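Side-chain contacts in N-terminal acetyltransferase-like protein (Chaetomium thermophilum, PDB 5NNP), which probably serves as the TPR-repeat auxiliary subunit of an N-terminal acetyltransferase, a scaffold of paired helices around a catalytic partner: residues 116-121 and 132-137; 110-115 and 139-144. All coordinates share one frame; numbering follows the deposited sequence.

Interaction 1 (116-121 and 132-137); sequences RDLAVL and VQSRLN
Ala119 and Ser134 meet head-on, each CB pointing at the opposite helix, with Ala119 CB 3.7 Å from Ser134 CB. Side chains this small let helices 112-124 and 128-141 come close: the short axes pass 9.3 Å apart and run antiparallel, with 146° between their N-to-C directions, as in TPR-type helical hairpins. The serine hydroxyl does not follow its CB straight across. With OG beside its backbone N (chi1 -77°), it stays against Ala119, 4.0 Å from Ala119 CA, on the side where Leu118 arrives, bringing CD2 to 4.1 Å from Ser134 OG. Arg135 comes from the other direction, and its guanidinium approaches the alanine methyl obliquely, NE lying 4.4 Å from Ala119 CB. No hydrogen bond joins the two segments; those of Ser134 OG and Arg135 NH1 go to residues just beyond them, Gln122 OE1 and Tyr131 OH respectively, while Arg135 also packs on Ala151 and Leu532. Across the seam the contact rests on van der Waals fit. Its buried hydroxyl finds a partner beside the seam, and the buried guanidinium has one of its nitrogens, NH1, held by a tyrosine hydroxyl, which probably offsets part of the cost of burying it.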
loop_
_atom_site.group_PDB
_atom_site.type_symbol
_atom_site.label_atom_id
_atom_site.label_comp_id
_atom_site.label_asym_id
_atom_site.label_seq_id
_atom_site.Cartn_x
_atom_site.Cartn_y
_atom_site.Cartn_z
ATOM N N ARG A 116 9.426 -4.597 27.346
ATOM C CA ARG A 116 9.501 -4.969 25.936
ATOM C C ARG A 116 8.153 -4.781 25.248
ATOM O O ARG A 116 8.075 -4.187 24.175
ATOM C CB ARG A 116 9.977 -6.414 25.797
ATOM C CG ARG A 116 10.202 -6.886 24.385
ATOM C CD ARG A 116 10.909 -8.240 24.382
ATOM N NE ARG A 116 10.348 -9.182 25.355
ATOM C CZ ARG A 116 9.397 -10.074 25.076
ATOM N NH1 ARG A 116 8.895 -10.145 23.845
ATOM N NH2 ARG A 116 8.944 -10.896 26.021
ATOM N N ASP A 117 7.095 -5.258 25.897
ATOM C CA ASP A 117 5.773 -5.292 25.301
ATOM C C ASP A 117 5.127 -3.927 25.287
ATOM O O ASP A 117 4.438 -3.572 24.329
ATOM C CB ASP A 117 4.910 -6.303 26.032
ATOM C CG ASP A 117 5.355 -7.732 25.760
ATOM O OD1 ASP A 117 5.878 -7.993 24.656
ATOM O OD2 ASP A 117 5.195 -8.595 26.644
ATOM N N LEU A 118 5.390 -3.146 26.326
ATOM C CA LEU A 118 4.910 -1.771 26.399
ATOM C C LEU A 118 5.508 -0.897 25.295
ATOM O O LEU A 118 4.823 -0.098 24.668
ATOM C CB LEU A 118 5.245 -1.175 27.769
ATOM C CG LEU A 118 5.083 0.329 27.907
ATOM C CD1 LEU A 118 3.610 0.703 27.906
ATOM C CD2 LEU A 118 5.775 0.814 29.168
ATOM N N ALA A 119 6.803 -1.046 25.078
ATOM C CA ALA A 119 7.500 -0.235 24.098
ATOM C C ALA A 119 6.897 -0.464 22.722
ATOM O O ALA A 119 6.718 0.475 21.937
ATOM C CB ALA A 119 8.992 -0.568 24.094
ATOM N N VAL A 120 6.594 -1.730 22.441
ATOM C CA VAL A 120 5.996 -2.099 21.170
ATOM C C VAL A 120 4.639 -1.410 21.046
ATOM O O VAL A 120 4.369 -0.730 20.067
ATOM C CB VAL A 120 5.834 -3.633 21.027
ATOM C CG1 VAL A 120 5.030 -3.950 19.809
ATOM C CG2 VAL A 120 7.204 -4.322 20.970
ATOM N N LEU A 121 3.805 -1.568 22.067
ATOM C CA LEU A 121 2.484 -0.947 22.093
ATOM C C LEU A 121 2.573 0.565 21.907
ATOM O O LEU A 121 1.771 1.167 21.182
ATOM C CB LEU A 121 1.762 -1.283 23.406
ATOM C CG LEU A 121 1.269 -2.720 23.617
ATOM C CD1 LEU A 121 0.982 -2.969 25.069
ATOM C CD2 LEU A 121 0.013 -2.991 22.795
ATOM N N VAL A 132 10.372 6.758 23.341
ATOM C CA VAL A 132 11.706 7.226 23.632
ATOM C C VAL A 132 12.140 6.805 25.038
ATOM O O VAL A 132 13.200 6.206 25.218
ATOM C CB VAL A 132 11.794 8.754 23.506
ATOM C CG1 VAL A 132 13.064 9.291 24.187
ATOM C CG2 VAL A 132 11.731 9.159 22.049
ATOM N N GLN A 133 11.330 7.124 26.036
ATOM C CA GLN A 133 11.650 6.719 27.396
ATOM C C GLN A 133 11.901 5.209 27.493
ATOM O O GLN A 133 12.883 4.760 28.098
ATOM C CB GLN A 133 10.525 7.124 28.341
ATOM C CG GLN A 133 10.892 7.024 29.806
ATOM C CD GLN A 133 9.738 7.411 30.713
ATOM O OE1 GLN A 133 8.742 7.979 30.261
ATOM N NE2 GLN A 133 9.864 7.098 31.998
ATOM N N SER A 134 11.016 4.427 26.881
ATOM C CA SER A 134 11.159 2.978 26.884
ATOM C C SER A 134 12.502 2.512 26.309
ATOM O O SER A 134 13.194 1.692 26.907
ATOM C CB SER A 134 10.015 2.340 26.104
ATOM O OG SER A 134 8.848 2.335 26.887
ATOM N N ARG A 135 12.860 3.038 25.147
ATOM C CA ARG A 135 14.075 2.610 24.474
ATOM C C ARG A 135 15.307 3.040 25.231
ATOM O O ARG A 135 16.299 2.305 25.268
ATOM C CB ARG A 135 14.127 3.154 23.053
ATOM C CG ARG A 135 13.165 2.459 22.162
ATOM C CD ARG A 135 13.334 0.967 22.345
ATOM N NE ARG A 135 12.454 0.252 21.437
ATOM C CZ ARG A 135 12.587 -1.027 21.113
ATOM N NH1 ARG A 135 11.722 -1.584 20.258
ATOM N NH2 ARG A 135 13.580 -1.743 21.640
ATOM N N LEU A 136 15.245 4.229 25.824
ATOM C CA LEU A 136 16.360 4.721 26.636
ATOM C C LEU A 136 16.587 3.756 27.795
ATOM O O LEU A 136 17.711 3.399 28.133
ATOM C CB LEU A 136 16.087 6.132 27.150
ATOM C CG LEU A 136 17.155 6.842 27.977
ATOM C CD1 LEU A 136 18.501 6.773 27.277
ATOM C CD2 LEU A 136 16.732 8.289 28.185
ATOM N N ASN A 137 15.486 3.307 28.371
ATOM C CA ASN A 137 15.515 2.324 29.419
ATOM C C ASN A 137 16.072 1.000 28.968
ATOM O O ASN A 137 16.950 0.436 29.607
ATOM C CB ASN A 137 14.118 2.124 29.948
ATOM C CG ASN A 137 14.015 2.482 31.363
ATOM O OD1 ASN A 137 13.890 3.657 31.698
ATOM N ND2 ASN A 137 14.084 1.487 32.229
#

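Interaction 2 (110-115 and 139-144); sequences ESHQIQ and LKARPQ
At the open end of the antiparallel hairpin made by helices 112-124 and 128-141, His112 in the first turn of one helix faces Ala141 and Arg142 at the finish of the other. The imidazole is the bridge. Its NE2 lies 4.1 Å from Ala141 CB, an oblique approach to a methyl too small to block it, and 3.7 Å from Arg142 NH2. On the arginine's side, NE2 sits over one face of the guanidinium, displaced toward its rim, with Arg142 CZ 3.8 Å away. The two flat groups are inclined by 36°, neither stacked nor perpendicular, and no hydrogen bond links them.

Both groups are steadied from their own side. His112 ND1 donates to Glu110 O at 3.1 Å, a bent bond (142°) that helps to set the ring's rotation and leaves NE2 facing the arginine. The neighbouring positive charge would probably disfavour a second proton on the ring. Such hairpins of paired helices build the superhelix of TPR proteins, and the start of this one is well marked: Ser111, at the end of a predicted TPR repeat, is the N-cap, its OG accepting from Ile114 N at 3.0 Å. A short side chain with a hydroxyl suits that place, since it can turn back to a backbone N-H of the first turn.

At the other terminus Arg142 is the first residue to leave helical geometry. Its chain bends at chi2 (-73°), folding the guanidinium back so that NH1 donates to Ala141 O at 2.8 Å from above the carbonyl plane. Long and flexible, the arginine can thus occupy a carbonyl at the helix end while offering a face to His112 on the exposed surface. The chain beyond is tied to helix 146-159, where Asn148 ND2 donates to Arg142 O.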
loop_
_atom_site.group_PDB
_atom_site.type_symbol
_atom_site.label_atom_id
_atom_site.label_comp_id
_atom_site.label_asym_id
_atom_site.label_seq_id
_atom_site.Cartn_x
_atom_site.Cartn_y
_atom_site.Cartn_z
ATOM N N GLU A 110 12.084 -4.162 37.017
ATOM C CA GLU A 110 13.035 -5.165 36.581
ATOM C C GLU A 110 12.500 -6.039 35.453
ATOM O O GLU A 110 13.255 -6.763 34.811
ATOM C CB GLU A 110 13.442 -6.059 37.750
ATOM C CG GLU A 110 14.057 -5.331 38.929
ATOM C CD GLU A 110 13.011 -4.707 39.846
ATOM O OE1 GLU A 110 13.415 -4.106 40.870
ATOM O OE2 GLU A 110 11.794 -4.820 39.543
ATOM N N SER A 111 11.201 -5.987 35.211
ATOM C CA SER A 111 10.593 -6.879 34.219
ATOM C C SER A 111 10.924 -6.537 32.765
ATOM O O SER A 111 10.345 -5.625 32.195
ATOM C CB SER A 111 9.083 -6.886 34.372
ATOM O OG SER A 111 8.525 -7.628 33.316
ATOM N N HIS A 112 11.834 -7.286 32.163
ATOM C CA HIS A 112 12.197 -7.043 30.776
ATOM C C HIS A 112 11.037 -7.321 29.836
ATOM O O HIS A 112 10.930 -6.683 28.789
ATOM C CB HIS A 112 13.417 -7.881 30.373
ATOM C CG HIS A 112 14.707 -7.357 30.927
ATOM N ND1 HIS A 112 14.951 -7.267 32.281
ATOM C CD2 HIS A 112 15.809 -6.863 30.315
ATOM C CE1 HIS A 112 16.151 -6.753 32.478
ATOM N NE2 HIS A 112 16.694 -6.498 31.301
ATOM N N GLN A 113 10.168 -8.262 30.208
ATOM C CA GLN A 113 9.042 -8.613 29.355
ATOM C C GLN A 113 8.021 -7.478 29.302
ATOM O O GLN A 113 7.488 -7.135 28.236
ATOM C CB GLN A 113 8.363 -9.887 29.838
ATOM C CG GLN A 113 7.123 -10.250 29.031
ATOM C CD GLN A 113 6.296 -11.352 29.672
ATOM O OE1 GLN A 113 6.374 -11.590 30.884
ATOM N NE2 GLN A 113 5.503 -12.041 28.858
ATOM N N ILE A 114 7.742 -6.911 30.468
ATOM C CA ILE A 114 6.765 -5.848 30.547
ATOM C C ILE A 114 7.253 -4.623 29.777
ATOM O O ILE A 114 6.479 -4.005 29.037
ATOM C CB ILE A 114 6.447 -5.500 32.014
ATOM C CG1 ILE A 114 5.669 -6.664 32.647
ATOM C CG2 ILE A 114 5.659 -4.204 32.108
ATOM C CD1 ILE A 114 5.359 -6.500 34.123
ATOM N N GLN A 115 8.534 -4.293 29.919
ATOM C CA GLN A 115 9.107 -3.132 29.232
ATOM C C GLN A 115 9.138 -3.361 27.737
ATOM O O GLN A 115 8.911 -2.440 26.954
ATOM C CB GLN A 115 10.525 -2.828 29.739
ATOM C CG GLN A 115 11.277 -1.754 28.937
ATOM C CD GLN A 115 10.632 -0.362 29.045
ATOM O OE1 GLN A 115 11.074 0.469 29.823
ATOM N NE2 GLN A 115 9.580 -0.118 28.263
ATOM N N LEU A 139 17.909 0.428 26.398
ATOM C CA LEU A 139 19.316 0.647 26.066
ATOM C C LEU A 139 20.205 0.682 27.322
ATOM O O LEU A 139 21.335 0.181 27.333
ATOM C CB LEU A 139 19.459 1.947 25.271
ATOM C CG LEU A 139 20.883 2.441 25.016
ATOM C CD1 LEU A 139 21.686 1.436 24.196
ATOM C CD2 LEU A 139 20.875 3.816 24.350
ATOM N N LYS A 140 19.692 1.279 28.385
ATOM C CA LYS A 140 20.434 1.338 29.633
ATOM C C LYS A 140 20.645 -0.066 30.172
ATOM O O LYS A 140 21.691 -0.389 30.735
ATOM C CB LYS A 140 19.688 2.198 30.642
ATOM C CG LYS A 140 20.571 2.995 31.525
ATOM C CD LYS A 140 19.752 3.934 32.387
ATOM C CE LYS A 140 18.559 3.213 32.971
ATOM N NZ LYS A 140 17.870 4.020 34.007
ATOM N N ALA A 141 19.643 -0.908 29.982
ATOM C CA ALA A 141 19.685 -2.261 30.506
ATOM C C ALA A 141 20.581 -3.182 29.679
ATOM O O ALA A 141 21.218 -4.078 30.229
ATOM C CB ALA A 141 18.289 -2.822 30.590
ATOM N N ARG A 142 20.627 -2.968 28.365
ATOM C CA ARG A 142 21.411 -3.829 27.479
ATOM C C ARG A 142 22.158 -3.038 26.383
ATOM O O ARG A 142 21.851 -3.154 25.192
ATOM C CB ARG A 142 20.501 -4.886 26.843
ATOM C CG ARG A 142 19.846 -5.836 27.824
ATOM C CD ARG A 142 20.857 -6.819 28.378
ATOM N NE ARG A 142 20.258 -7.787 29.297
ATOM C CZ ARG A 142 20.269 -7.677 30.624
ATOM N NH1 ARG A 142 20.853 -6.636 31.212
ATOM N NH2 ARG A 142 19.695 -8.612 31.370
ATOM N N PRO A 143 23.160 -2.250 26.783
ATOM C CA PRO A 143 23.909 -1.367 25.872
ATOM C C PRO A 143 25.008 -2.064 25.061
ATOM O O PRO A 143 25.682 -1.437 24.247
ATOM C CB PRO A 143 24.536 -0.348 26.825
ATOM C CG PRO A 143 24.777 -1.151 28.095
ATOM C CD PRO A 143 23.616 -2.136 28.181
ATOM N N GLN A 144 25.216 -3.350 25.285
ATOM C CA GLN A 144 26.229 -4.041 24.514
ATOM C C GLN A 144 25.637 -4.466 23.175
ATOM O O GLN A 144 26.370 -4.853 22.273
ATOM C CB GLN A 144 26.787 -5.241 25.283
ATOM C CG GLN A 144 25.797 -6.392 25.480
ATOM C CD GLN A 144 24.693 -6.090 26.494
ATOM O OE1 GLN A 144 24.634 -5.001 27.071
ATOM N NE2 GLN A 144 23.814 -7.066 26.714
#

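In the fold
Interactions 1 and 2 are two levels of one helical hairpin, and both use helices 112-124 and 128-141. The 116-121/132-137 contact is the buried seam; the 110-115/139-144 contact lies where the hairpin opens at the surface. Their centres are 9 Å apart, and Gln115 connects them: its NE2 makes a weak hydrogen bond with Ser134 OG at 2.9 Å, while Gln115 OE1 packs 3.5 Å from Asn137 CB. The centre of interaction 1 lies about 27 Å from the centre of the chain, that of interaction 2 about 34 Å. No other protein chain of the assembly touches either; helices 94-107 and 146-159 flank the hairpin.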